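Local structure of lytic polysaccharide monooxygenase (Neurospora crassa, 4QI8) at residues F4-A9 with T14-Y19; I62-A67 with Y136-E141; L113-N118 with T202-P207; Q77-R82 with V179-A184. The protein probably breaks down cellulose by copper-dependent oxidative cleavage of its beta-1,4-glycosidic bonds, using molecular oxygen and electrons from a reducing partner. All coordinates share one frame; numbering follows the deposited sequence.

Contact 1. Residues F4-A9 with T14-Y19; sequences FPKVWA and TADWQY
F4 meets the W17 indole through its carbonyl oxygen, while its side chain points the other way. P5 makes the fuller contact. Its CA sits over one face of the W17 six-membered ring, 3.7 Å from the centroid, in a CH-pi contact, and P5 CB lies 3.7 Å from W17 CZ2. P5 O also accepts a nearly straight, in-plane hydrogen bond from W17 N, 2.8 Å long. W17 is the third residue of the type II turn A15–Q18, so its N-H is not spent on closing the turn. K6 suits the solvent side: its long chain bends at the last torsion (chi4 -76°), swinging NZ to within 3.1 Å of D16 OD1, a salt bridge whose hydrogen bond is weak, and within weak-bonding distance of T14 O. V7 uses both its backbone and its branch. T14 OG1, held between its own backbone N and carbonyl carbon (chi1 60°), bonds V7 O at 2.9 Å from a position tilted out of the carbonyl plane, and in the conformer described V7 CG1 lies 3.8 Å from Y19 CB. The CB of W8 touches the T14 methyl. K6 and W8 pair by backbone bonds with G65 and T63 of strand 61-67, whereas the carbonyls of P5 and V7 face the loop; residues 14-19 thus line the outer edge of the three-stranded sheet, and V7 and Y19 both reach L54 of strand 54-57.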
loop_
_atom_site.group_PDB
_atom_site.type_symbol
_atom_site.label_atom_id
_atom_site.label_comp_id
_atom_site.label_asym_id
_atom_site.label_seq_id
_atom_site.Cartn_x
_atom_site.Cartn_y
_atom_site.Cartn_z
ATOM N N PHE A 4 -3.917 -3.603 8.467
ATOM C CA PHE A 4 -4.009 -4.434 7.268
ATOM C C PHE A 4 -3.229 -5.726 7.532
ATOM O O PHE A 4 -2.072 -5.863 7.138
ATOM C CB PHE A 4 -3.504 -3.674 6.038
ATOM C CG PHE A 4 -4.424 -2.576 5.614
ATOM C CD1 PHE A 4 -5.534 -2.861 4.844
ATOM C CD2 PHE A 4 -4.195 -1.259 5.981
ATOM C CE1 PHE A 4 -6.412 -1.868 4.470
ATOM C CE2 PHE A 4 -5.087 -0.263 5.604
ATOM C CZ PHE A 4 -6.184 -0.570 4.841
ATOM N N PRO A 5 -3.847 -6.671 8.258
ATOM C CA PRO A 5 -3.054 -7.761 8.840
ATOM C C PRO A 5 -2.964 -9.049 8.020
ATOM O O PRO A 5 -2.235 -9.955 8.411
ATOM C CB PRO A 5 -3.795 -8.034 10.145
ATOM C CG PRO A 5 -5.243 -7.802 9.763
ATOM C CD PRO A 5 -5.212 -6.626 8.818
ATOM N N LYS A 6 -3.695 -9.136 6.914
ATOM C CA LYS A 6 -3.851 -10.385 6.177
ATOM C C LYS A 6 -3.810 -10.169 4.693
ATOM O O LYS A 6 -4.307 -9.168 4.197
ATOM C CB LYS A 6 -5.237 -10.992 6.432
ATOM C CG LYS A 6 -5.502 -11.507 7.807
ATOM C CD LYS A 6 -6.819 -12.268 7.771
ATOM C CE LYS A 6 -7.415 -12.582 9.143
ATOM N NZ LYS A 6 -6.774 -13.697 9.899
ATOM N N VAL A 7 -3.260 -11.155 3.988
ATOM C CA VAL A 7 -3.447 -11.268 2.558
ATOM C C VAL A 7 -3.743 -12.727 2.241
ATOM O O VAL A 7 -3.279 -13.627 2.942
ATOM C CB VAL A 7 -2.222 -10.741 1.785
ATOM C CG1 VAL A 7 -0.998 -11.585 2.067
ATOM C CG2 VAL A 7 -2.504 -10.688 0.300
ATOM N N TRP A 8 -4.535 -12.960 1.206
ATOM C CA TRP A 8 -4.801 -14.329 0.812
ATOM C C TRP A 8 -5.136 -14.407 -0.649
ATOM O O TRP A 8 -5.400 -13.400 -1.299
ATOM C CB TRP A 8 -5.887 -14.960 1.698
ATOM C CG TRP A 8 -7.284 -14.406 1.592
ATOM C CD1 TRP A 8 -8.278 -14.870 0.795
ATOM C CD2 TRP A 8 -7.851 -13.332 2.353
ATOM N NE1 TRP A 8 -9.428 -14.148 0.998
ATOM C CE2 TRP A 8 -9.191 -13.195 1.952
ATOM C CE3 TRP A 8 -7.357 -12.472 3.327
ATOM C CZ2 TRP A 8 -10.039 -12.223 2.490
ATOM C CZ3 TRP A 8 -8.205 -11.514 3.871
ATOM C CH2 TRP A 8 -9.524 -11.396 3.447
ATOM N N ALA A 9 -5.089 -15.630 -1.155
ATOM C CA ALA A 9 -5.384 -15.924 -2.542
ATOM C C ALA A 9 -6.573 -16.886 -2.613
ATOM O O ALA A 9 -7.688 -16.514 -2.265
ATOM C CB ALA A 9 -4.158 -16.514 -3.217
ATOM N N THR A 14 -5.721 -16.536 5.772
ATOM C CA THR A 14 -4.512 -16.892 6.459
ATOM C C THR A 14 -4.718 -16.486 7.950
ATOM O O THR A 14 -5.824 -16.518 8.447
ATOM C CB THR A 14 -3.322 -16.318 5.675
ATOM O OG1 THR A 14 -3.416 -14.891 5.573
ATOM C CG2 THR A 14 -3.338 -16.956 4.228
ATOM N N ALA A 15 -3.663 -16.273 8.687
ATOM C CA ALA A 15 -3.765 -15.792 10.045
ATOM C C ALA A 15 -3.256 -14.349 10.031
ATOM O O ALA A 15 -2.492 -13.959 9.128
ATOM C CB ALA A 15 -2.915 -16.644 10.963
ATOM N N ASP A 16 -3.661 -13.552 11.018
ATOM C CA ASP A 16 -3.104 -12.216 11.143
ATOM C C ASP A 16 -1.586 -12.284 11.210
ATOM O O ASP A 16 -1.028 -13.060 11.983
ATOM C CB ASP A 16 -3.612 -11.527 12.405
ATOM C CG ASP A 16 -5.072 -11.097 12.312
ATOM O OD1 ASP A 16 -5.653 -11.141 11.211
ATOM O OD2 ASP A 16 -5.633 -10.669 13.348
ATOM N N TRP A 17 -0.944 -11.452 10.397
ATOM C CA TRP A 17 0.513 -11.291 10.359
ATOM C C TRP A 17 1.244 -12.574 9.964
ATOM O O TRP A 17 2.440 -12.723 10.221
ATOM C CB TRP A 17 1.042 -10.733 11.682
ATOM C CG TRP A 17 0.231 -9.588 12.209
ATOM C CD1 TRP A 17 -0.471 -9.570 13.370
ATOM C CD2 TRP A 17 0.026 -8.299 11.598
ATOM N NE1 TRP A 17 -1.086 -8.361 13.534
ATOM C CE2 TRP A 17 -0.803 -7.560 12.461
ATOM C CE3 TRP A 17 0.475 -7.692 10.418
ATOM C CZ2 TRP A 17 -1.206 -6.252 12.180
ATOM C CZ3 TRP A 17 0.079 -6.381 10.147
ATOM C CH2 TRP A 17 -0.751 -5.681 11.023
ATOM N N GLN A 18 0.557 -13.469 9.266
ATOM C CA GLN A 18 1.212 -14.679 8.779
ATOM C C GLN A 18 2.078 -14.365 7.567
ATOM O O GLN A 18 3.257 -14.700 7.546
ATOM C CB GLN A 18 0.204 -15.768 8.434
ATOM C CG GLN A 18 0.881 -17.029 7.927
ATOM C CD GLN A 18 -0.091 -18.122 7.605
ATOM O OE1 GLN A 18 -1.299 -17.898 7.560
ATOM N NE2 GLN A 18 0.425 -19.320 7.383
ATOM N N TYR A 19 1.489 -13.717 6.564
ATOM C CA TYR A 19 2.198 -13.317 5.349
ATOM C C TYR A 19 2.468 -11.815 5.317
ATOM O O TYR A 19 3.046 -11.315 4.365
ATOM C CB TYR A 19 1.376 -13.711 4.120
ATOM C CG TYR A 19 1.162 -15.193 4.003
ATOM C CD1 TYR A 19 2.182 -16.022 3.596
ATOM C CD2 TYR A 19 -0.057 -15.772 4.298
ATOM C CE1 TYR A 19 2.005 -17.386 3.483
ATOM C CE2 TYR A 19 -0.239 -17.144 4.186
ATOM C CZ TYR A 19 0.792 -17.936 3.778
ATOM O OH TYR A 19 0.592 -19.291 3.671
#

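Contact 2. Residues I62-A67 with Y136-E141; sequences ITYGAA and YLLRAE
L138 holds CG anti to its backbone N (chi1 174°), which sends its branch across to Y64 and I62. I62 places CG1 between its backbone N and carbonyl carbon and then extends fully, so that its CD1 meets L138 CD2 tip to tip at 4.0 Å. In Y64 a chi1 of -140°, well away from a staggered value, carries the ring to A140, and a chi2 of -59° turns one face to the A140 methyl. That methyl stands over the centre of the face, with CB 3.7 Å from the ring centroid, a CH-pi contact. L138 CD2 meets the same ring differently, at its edge and near its plane, 3.7 Å from Y64 CD2, the leucine and the tyrosine running antiparallel alongside one another. A140 is small enough to let the Y64 ring lie close against its methyl, while the branched L138 packs at the ring's edge and I62 against L138. The phenol oxygen of Y64 is not left to the apolar surroundings: it is hydrogen-bonded to S159 OG. The axes of segments 62-67 and 136-141 approach to 9.4 Å and are inclined at 42°, and their strands belong to the facing sheets of the beta-sandwich. Strand 61-67 runs between strands 3-8 and 122-126, strand 134-144 between 155-166 and 76-82; F4 and A161 also touch Y64, while F78 touches A140.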
loop_
_atom_site.group_PDB
_atom_site.type_symbol
_atom_site.label_atom_id
_atom_site.label_comp_id
_atom_site.label_asym_id
_atom_site.label_seq_id
_atom_site.Cartn_x
_atom_site.Cartn_y
_atom_site.Cartn_z
ATOM N N ILE A 62 -5.507 -11.132 -5.773
ATOM C CA ILE A 62 -5.502 -11.627 -4.407
ATOM C C ILE A 62 -6.267 -10.642 -3.543
ATOM O O ILE A 62 -6.829 -9.671 -4.044
ATOM C CB ILE A 62 -4.075 -11.847 -3.903
ATOM C CG1 ILE A 62 -3.283 -10.539 -3.899
ATOM C CG2 ILE A 62 -3.379 -12.874 -4.787
ATOM C CD1 ILE A 62 -1.869 -10.673 -3.364
ATOM N N THR A 63 -6.312 -10.899 -2.249
ATOM C CA THR A 63 -7.138 -10.079 -1.380
ATOM C C THR A 63 -6.299 -9.596 -0.205
ATOM O O THR A 63 -5.633 -10.397 0.432
ATOM C CB THR A 63 -8.368 -10.876 -0.882
ATOM O OG1 THR A 63 -9.144 -11.332 -1.998
ATOM C CG2 THR A 63 -9.241 -10.018 0.004
ATOM N N TYR A 64 -6.328 -8.287 0.050
ATOM C CA TYR A 64 -5.670 -7.695 1.213
ATOM C C TYR A 64 -6.760 -7.307 2.204
ATOM O O TYR A 64 -7.678 -6.564 1.859
ATOM C CB TYR A 64 -4.833 -6.469 0.809
ATOM C CG TYR A 64 -3.502 -6.354 1.517
ATOM C CD1 TYR A 64 -3.434 -6.266 2.899
ATOM C CD2 TYR A 64 -2.307 -6.321 0.808
ATOM C CE1 TYR A 64 -2.202 -6.162 3.551
ATOM C CE2 TYR A 64 -1.086 -6.218 1.455
ATOM C CZ TYR A 64 -1.034 -6.128 2.823
ATOM O OH TYR A 64 0.191 -6.003 3.436
ATOM N N GLY A 65 -6.656 -7.829 3.418
ATOM C CA GLY A 65 -7.657 -7.598 4.437
ATOM C C GLY A 65 -7.324 -6.446 5.365
ATOM O O GLY A 65 -6.150 -6.188 5.649
ATOM N N ALA A 66 -8.371 -5.770 5.835
ATOM C CA ALA A 66 -8.304 -4.735 6.867
ATOM C C ALA A 66 -8.960 -5.245 8.146
ATOM O O ALA A 66 -9.788 -6.160 8.105
ATOM C CB ALA A 66 -9.046 -3.488 6.408
ATOM N N ALA A 67 -8.596 -4.661 9.276
ATOM C CA ALA A 67 -9.307 -4.949 10.512
ATOM C C ALA A 67 -9.344 -3.702 11.402
ATOM O O ALA A 67 -8.263 -3.213 11.778
ATOM C CB ALA A 67 -8.637 -6.100 11.240
ATOM N N TYR A 136 8.559 -10.674 -3.809
ATOM C CA TYR A 136 8.108 -9.287 -3.798
ATOM C C TYR A 136 7.545 -8.896 -2.440
ATOM O O TYR A 136 6.967 -9.731 -1.730
ATOM C CB TYR A 136 6.965 -9.070 -4.793
ATOM C CG TYR A 136 7.338 -8.962 -6.255
ATOM C CD1 TYR A 136 7.628 -10.096 -7.012
ATOM C CD2 TYR A 136 7.355 -7.730 -6.889
ATOM C CE1 TYR A 136 7.944 -9.997 -8.355
ATOM C CE2 TYR A 136 7.663 -7.618 -8.231
ATOM C CZ TYR A 136 7.943 -8.752 -8.961
ATOM O OH TYR A 136 8.251 -8.597 -10.296
ATOM N N LEU A 137 7.671 -7.611 -2.110
ATOM C CA LEU A 137 6.843 -7.009 -1.089
ATOM C C LEU A 137 5.660 -6.324 -1.753
ATOM O O LEU A 137 5.815 -5.665 -2.790
ATOM C CB LEU A 137 7.633 -5.979 -0.288
ATOM C CG LEU A 137 8.839 -6.545 0.459
ATOM C CD1 LEU A 137 9.641 -5.426 1.114
ATOM C CD2 LEU A 137 8.392 -7.541 1.505
ATOM N N LEU A 138 4.490 -6.468 -1.126
ATOM C CA LEU A 138 3.278 -5.768 -1.525
ATOM C C LEU A 138 2.896 -4.831 -0.396
ATOM O O LEU A 138 2.542 -5.281 0.693
ATOM C CB LEU A 138 2.150 -6.753 -1.808
ATOM C CG LEU A 138 0.773 -6.141 -2.091
ATOM C CD1 LEU A 138 0.740 -5.273 -3.342
ATOM C CD2 LEU A 138 -0.251 -7.248 -2.185
ATOM N N ARG A 139 3.032 -3.534 -0.646
ATOM C CA ARG A 139 2.717 -2.506 0.334
ATOM C C ARG A 139 1.277 -2.048 0.147
ATOM O O ARG A 139 0.887 -1.636 -0.945
ATOM C CB ARG A 139 3.680 -1.323 0.179
ATOM C CG ARG A 139 3.397 -0.126 1.066
ATOM C CD ARG A 139 4.437 0.956 0.822
ATOM N NE ARG A 139 4.206 2.148 1.636
ATOM C CZ ARG A 139 3.353 3.112 1.327
ATOM N NH1 ARG A 139 2.666 3.052 0.190
ATOM N NH2 ARG A 139 3.193 4.144 2.142
ATOM N N ALA A 140 0.512 -2.108 1.237
ATOM C CA ALA A 140 -0.854 -1.601 1.312
ATOM C C ALA A 140 -0.840 -0.300 2.080
ATOM O O ALA A 140 -0.208 -0.218 3.131
ATOM C CB ALA A 140 -1.730 -2.594 2.049
ATOM N N GLU A 141 -1.564 0.698 1.583
ATOM C CA GLU A 141 -1.817 1.885 2.373
ATOM C C GLU A 141 -3.221 2.402 2.152
ATOM O O GLU A 141 -3.752 2.368 1.040
ATOM C CB GLU A 141 -0.807 3.007 2.117
ATOM C CG GLU A 141 -1.038 3.810 0.850
ATOM C CD GLU A 141 0.068 4.811 0.552
ATOM O OE1 GLU A 141 0.341 5.003 -0.654
ATOM O OE2 GLU A 141 0.700 5.352 1.493
#

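Contact 3. Residues L113-N118 with T202-P207; sequences LTWSSN and TSYKNP
Beside the Y204 ring that W115 meets edge-on, N206 ND2 is gripped by two acceptors, Q77 OE1 and the backbone oxygen of E105. The same ND2 lies at the edge of the Y204 ring, close to its plane. N206 OD1 and Y204 O both accept from the amide of Q106, so asparagine, able to give and take, ties this loop down. The contact itself is aromatic. W115 pushes CH2, the far corner of its indole, toward the middle of the Y204 face, 4.1 Å from Y204 CD2. The planes stand at 87° with centroids 5.5 Å apart, a T-shaped pair. Y204 carries its ring anti to the backbone N (chi1 177°), which directs it toward W115. W115 opens a type I turn, its O accepting from N118 N at 3.0 Å, and also packs on P73, the neighbour of the copper ligand H72. Buried as both rings are, the polar end of Y204 is provided for by a hydrogen bond from OH to G191 O. The indole C-H edge, probably slightly positive, thus faces the pi cloud of the phenol, a weakly directional attraction that favours the perpendicular setting without any polar bond between the two segments.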
loop_
_atom_site.group_PDB
_atom_site.type_symbol
_atom_site.label_atom_id
_atom_site.label_comp_id
_atom_site.label_asym_id
_atom_site.label_seq_id
_atom_site.Cartn_x
_atom_site.Cartn_y
_atom_site.Cartn_z
ATOM N N LEU A 113 -16.796 14.255 -1.630
ATOM C CA LEU A 113 -16.056 13.147 -2.200
ATOM C C LEU A 113 -16.548 11.868 -1.538
ATOM O O LEU A 113 -16.678 11.812 -0.321
ATOM C CB LEU A 113 -14.554 13.315 -1.955
ATOM C CG LEU A 113 -13.900 14.576 -2.525
ATOM C CD1 LEU A 113 -12.408 14.503 -2.298
ATOM C CD2 LEU A 113 -14.221 14.769 -3.999
ATOM N N THR A 114 -16.861 10.862 -2.333
ATOM C CA THR A 114 -17.175 9.549 -1.778
ATOM C C THR A 114 -16.141 8.545 -2.258
ATOM O O THR A 114 -15.645 8.611 -3.390
ATOM C CB THR A 114 -18.597 9.100 -2.116
ATOM O OG1 THR A 114 -18.785 9.150 -3.527
ATOM C CG2 THR A 114 -19.627 10.010 -1.444
ATOM N N TRP A 115 -15.796 7.642 -1.362
ATOM C CA TRP A 115 -14.700 6.714 -1.567
ATOM C C TRP A 115 -15.227 5.293 -1.514
ATOM O O TRP A 115 -15.867 4.899 -0.537
ATOM C CB TRP A 115 -13.644 6.928 -0.483
ATOM C CG TRP A 115 -13.151 8.357 -0.399
ATOM C CD1 TRP A 115 -13.701 9.370 0.335
ATOM C CD2 TRP A 115 -12.006 8.920 -1.066
ATOM N NE1 TRP A 115 -12.972 10.527 0.162
ATOM C CE2 TRP A 115 -11.932 10.278 -0.695
ATOM C CE3 TRP A 115 -11.047 8.409 -1.949
ATOM C CZ2 TRP A 115 -10.934 11.128 -1.172
ATOM C CZ3 TRP A 115 -10.060 9.255 -2.425
ATOM C CH2 TRP A 115 -9.998 10.596 -2.019
ATOM N N SER A 116 -14.947 4.515 -2.554
ATOM C CA SER A 116 -15.373 3.125 -2.589
ATOM C C SER A 116 -14.718 2.302 -1.492
ATOM O O SER A 116 -15.231 1.244 -1.152
ATOM C CB SER A 116 -15.073 2.495 -3.946
ATOM O OG SER A 116 -13.677 2.437 -4.174
ATOM N N SER A 117 -13.610 2.771 -0.928
ATOM C CA SER A 117 -12.977 2.031 0.160
ATOM C C SER A 117 -13.780 2.114 1.456
ATOM O O SER A 117 -13.553 1.317 2.373
ATOM C CB SER A 117 -11.544 2.519 0.386
ATOM O OG SER A 117 -11.513 3.911 0.619
ATOM N N ASN A 118 -14.733 3.047 1.535
ATOM C CA ASN A 118 -15.525 3.212 2.745
ATOM C C ASN A 118 -16.325 1.961 3.053
ATOM O O ASN A 118 -17.105 1.484 2.215
ATOM C CB ASN A 118 -16.505 4.369 2.586
ATOM C CG ASN A 118 -17.102 4.809 3.899
ATOM O OD1 ASN A 118 -16.519 4.593 4.968
ATOM N ND2 ASN A 118 -18.275 5.432 3.833
ATOM N N THR A 202 -12.804 19.248 -6.753
ATOM C CA THR A 202 -13.415 18.667 -7.941
ATOM C C THR A 202 -12.445 17.738 -8.655
ATOM O O THR A 202 -12.773 17.164 -9.692
ATOM C CB THR A 202 -13.884 19.754 -8.914
ATOM O OG1 THR A 202 -12.785 20.607 -9.249
ATOM C CG2 THR A 202 -14.985 20.582 -8.279
ATOM N N SER A 203 -11.261 17.575 -8.077
ATOM C CA SER A 203 -10.261 16.641 -8.573
ATOM C C SER A 203 -9.449 16.185 -7.375
ATOM O O SER A 203 -9.559 16.760 -6.297
ATOM C CB SER A 203 -9.354 17.314 -9.597
ATOM O OG SER A 203 -8.667 18.401 -9.012
ATOM N N TYR A 204 -8.652 15.141 -7.565
ATOM C CA TYR A 204 -7.828 14.599 -6.489
ATOM C C TYR A 204 -6.548 14.028 -7.082
ATOM O O TYR A 204 -6.592 13.121 -7.909
ATOM C CB TYR A 204 -8.571 13.521 -5.665
ATOM C CG TYR A 204 -7.650 12.946 -4.610
ATOM C CD1 TYR A 204 -7.279 13.712 -3.523
ATOM C CD2 TYR A 204 -7.106 11.669 -4.728
ATOM C CE1 TYR A 204 -6.393 13.228 -2.576
ATOM C CE2 TYR A 204 -6.214 11.182 -3.792
ATOM C CZ TYR A 204 -5.860 11.965 -2.720
ATOM O OH TYR A 204 -4.946 11.477 -1.828
ATOM N N LYS A 205 -5.407 14.561 -6.656
ATOM C CA LYS A 205 -4.127 14.086 -7.149
ATOM C C LYS A 205 -3.522 13.086 -6.167
ATOM O O LYS A 205 -2.940 13.465 -5.151
ATOM C CB LYS A 205 -3.165 15.258 -7.330
ATOM C CG LYS A 205 -1.815 14.869 -7.920
ATOM C CD LYS A 205 -1.969 14.250 -9.285
ATOM C CE LYS A 205 -0.626 13.901 -9.907
ATOM N NZ LYS A 205 -0.842 13.180 -11.193
ATOM N N ASN A 206 -3.649 11.796 -6.460
ATOM C CA ASN A 206 -3.043 10.793 -5.590
ATOM C C ASN A 206 -1.557 11.062 -5.437
ATOM O O ASN A 206 -0.879 11.364 -6.417
ATOM C CB ASN A 206 -3.181 9.400 -6.186
ATOM C CG ASN A 206 -4.614 8.968 -6.327
ATOM O OD1 ASN A 206 -5.293 9.344 -7.283
ATOM N ND2 ASN A 206 -5.096 8.180 -5.370
ATOM N N PRO A 207 -1.016 10.885 -4.226
ATOM C CA PRO A 207 0.428 11.035 -4.086
ATOM C C PRO A 207 1.151 9.835 -4.680
ATOM O O PRO A 207 0.600 8.736 -4.822
ATOM C CB PRO A 207 0.621 11.135 -2.568
ATOM C CG PRO A 207 -0.480 10.317 -2.021
ATOM C CD PRO A 207 -1.654 10.549 -2.946
#

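Contact 4. Residues Q77-R82 with V179-A184; sequences QFYLAR and VSFPGA
V179 touches Y79 with a single methyl, its CG2 lying 4.1 Å from Y79 CE2. S180 turns to its own loop, where in the conformer described its OG donates to P182 O at 3.0 Å, and its O receives a weak bond from A184 N. F181 carries the contact. Its CG is anti to the carbonyl carbon (chi1 -74°), and the ring reaches in to present its CE2–CZ edge to the face of Y79. F181 CZ comes within 3.6 Å of Y79 CZ, and F181 CE2 stands 3.8 Å above the plane of the Y79 ring, over its centre. With planes at 87° and centroids 5.0 Å apart, the pair is T-shaped. Phenylalanine fits because it is wholly hydrocarbon where it is buried; R139 makes a cation-pi contact with the F181 ring, and W99 and Y185 pair with it edge-to-face. Tyrosine suits the strand position, since its ring receives F181 while its OH is hydrogen-bonded to Y185 OH. Beyond F181, a cis peptide before P182 and a positive phi at G183 (140°), a value glycine accepts readily, turn the chain back. Y79 and R139 project from adjacent strands on the side away from F78 and A140; the loop after strand 178-179 thereby lays F181 on the outer face of one sheet of the AA9 beta-sandwich.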
loop_
_atom_site.group_PDB
_atom_site.type_symbol
_atom_site.label_atom_id
_atom_site.label_comp_id
_atom_site.label_asym_id
_atom_site.label_seq_id
_atom_site.Cartn_x
_atom_site.Cartn_y
_atom_site.Cartn_z
ATOM N N GLN A 77 -4.045 2.651 -1.809
ATOM C CA GLN A 77 -3.016 2.534 -2.844
ATOM C C GLN A 77 -2.183 1.289 -2.552
ATOM O O GLN A 77 -1.977 0.933 -1.388
ATOM C CB GLN A 77 -2.130 3.786 -2.915
ATOM C CG GLN A 77 -2.923 5.077 -2.829
ATOM C CD GLN A 77 -2.189 6.327 -3.285
ATOM O OE1 GLN A 77 -2.804 7.223 -3.859
ATOM N NE2 GLN A 77 -0.894 6.409 -3.018
ATOM N N PHE A 78 -1.708 0.635 -3.609
ATOM C CA PHE A 78 -0.867 -0.554 -3.483
ATOM C C PHE A 78 0.377 -0.427 -4.348
ATOM O O PHE A 78 0.312 0.050 -5.486
ATOM C CB PHE A 78 -1.633 -1.827 -3.891
ATOM C CG PHE A 78 -2.777 -2.178 -2.978
ATOM C CD1 PHE A 78 -2.551 -2.879 -1.798
ATOM C CD2 PHE A 78 -4.078 -1.808 -3.293
ATOM C CE1 PHE A 78 -3.596 -3.201 -0.967
ATOM C CE2 PHE A 78 -5.122 -2.118 -2.443
ATOM C CZ PHE A 78 -4.879 -2.811 -1.282
ATOM N N TYR A 79 1.502 -0.890 -3.809
ATOM C CA TYR A 79 2.780 -0.877 -4.497
ATOM C C TYR A 79 3.434 -2.248 -4.384
ATOM O O TYR A 79 3.258 -2.957 -3.385
ATOM C CB TYR A 79 3.742 0.123 -3.873
ATOM C CG TYR A 79 3.407 1.594 -3.966
ATOM C CD1 TYR A 79 2.396 2.162 -3.204
ATOM C CD2 TYR A 79 4.154 2.440 -4.794
ATOM C CE1 TYR A 79 2.133 3.536 -3.269
ATOM C CE2 TYR A 79 3.910 3.800 -4.844
ATOM C CZ TYR A 79 2.904 4.341 -4.094
ATOM O OH TYR A 79 2.694 5.695 -4.155
ATOM N N LEU A 80 4.236 -2.580 -5.392
ATOM C CA LEU A 80 5.103 -3.749 -5.348
ATOM C C LEU A 80 6.571 -3.344 -5.373
ATOM O O LEU A 80 6.932 -2.308 -5.936
ATOM C CB LEU A 80 4.861 -4.623 -6.576
ATOM C CG LEU A 80 3.599 -5.479 -6.553
ATOM C CD1 LEU A 80 3.344 -6.120 -7.917
ATOM C CD2 LEU A 80 3.690 -6.574 -5.483
ATOM N N ALA A 81 7.415 -4.193 -4.792
ATOM C CA ALA A 81 8.867 -4.050 -4.902
ATOM C C ALA A 81 9.461 -5.439 -5.016
ATOM O O ALA A 81 9.160 -6.311 -4.204
ATOM C CB ALA A 81 9.442 -3.319 -3.697
ATOM N N ARG A 82 10.314 -5.639 -6.017
ATOM C CA ARG A 82 10.886 -6.953 -6.266
ATOM C C ARG A 82 12.214 -7.133 -5.539
ATOM O O ARG A 82 13.168 -6.373 -5.717
ATOM C CB ARG A 82 11.092 -7.179 -7.762
ATOM C CG ARG A 82 11.530 -8.597 -8.080
ATOM C CD ARG A 82 11.696 -8.825 -9.569
ATOM N NE ARG A 82 12.083 -10.199 -9.896
ATOM C CZ ARG A 82 13.319 -10.685 -9.804
ATOM N NH1 ARG A 82 14.329 -9.928 -9.395
ATOM N NH2 ARG A 82 13.551 -11.944 -10.144
ATOM N N VAL A 179 9.848 4.367 -6.971
ATOM C CA VAL A 179 10.094 5.356 -5.941
ATOM C C VAL A 179 10.564 4.683 -4.655
ATOM O O VAL A 179 10.522 3.462 -4.518
ATOM C CB VAL A 179 8.830 6.200 -5.663
ATOM C CG1 VAL A 179 8.414 6.932 -6.943
ATOM C CG2 VAL A 179 7.689 5.351 -5.110
ATOM N N SER A 180 11.013 5.506 -3.717
ATOM C CA SER A 180 11.454 5.020 -2.420
ATOM C C SER A 180 10.474 5.429 -1.324
ATOM O O SER A 180 9.751 6.423 -1.447
ATOM C CB SER A 180 12.848 5.559 -2.100
ATOM O OG SER A 180 12.830 6.964 -1.937
ATOM N N PHE A 181 10.475 4.649 -0.249
ATOM C CA PHE A 181 9.755 4.997 0.975
ATOM C C PHE A 181 10.710 4.870 2.149
ATOM O O PHE A 181 11.244 3.797 2.368
ATOM C CB PHE A 181 8.561 4.074 1.207
ATOM C CG PHE A 181 7.414 4.345 0.281
ATOM C CD1 PHE A 181 6.637 5.475 0.442
ATOM C CD2 PHE A 181 7.138 3.504 -0.772
ATOM C CE1 PHE A 181 5.594 5.758 -0.429
ATOM C CE2 PHE A 181 6.082 3.780 -1.637
ATOM C CZ PHE A 181 5.319 4.907 -1.465
ATOM N N PRO A 182 10.954 5.953 2.895
ATOM C CA PRO A 182 10.510 7.324 2.629
ATOM C C PRO A 182 11.179 7.899 1.375
ATOM O O PRO A 182 12.206 7.387 0.923
ATOM C CB PRO A 182 10.924 8.077 3.894
ATOM C CG PRO A 182 12.098 7.316 4.410
ATOM C CD PRO A 182 11.841 5.882 4.076
ATOM N N GLY A 183 10.578 8.941 0.818
ATOM C CA GLY A 183 11.108 9.653 -0.331
ATOM C C GLY A 183 10.031 10.051 -1.322
ATOM O O GLY A 183 10.058 11.146 -1.874
ATOM N N ALA A 184 9.078 9.158 -1.548
ATOM C CA ALA A 184 8.070 9.373 -2.580
ATOM C C ALA A 184 7.131 10.514 -2.237
ATOM O O ALA A 184 6.630 11.195 -3.134
ATOM C CB ALA A 184 7.258 8.103 -2.795
#

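Contacts 2 and 4 lie nearest the centre of the chain and share the sheet in which strands 134-144 and 76-82 are neighbours, R139 N pairing with Y79 O and E141 O with Q77 N. Contact 2 works on the inner side, between the two sheets, and contact 4 on the outer. Contact 1 shares the smaller sheet with contact 2 through pairing of strands 3-8 and 61-67, but lies at its partly exposed edge, where hydrogen bonds to backbone carbonyls and a salt bridge join the packing. Contact 3 is peripheral yet buried; like contact 4 it rests on one T-shaped aromatic pair, and a hydrogen bond between side-chain amides joins it to the strand of contact 4.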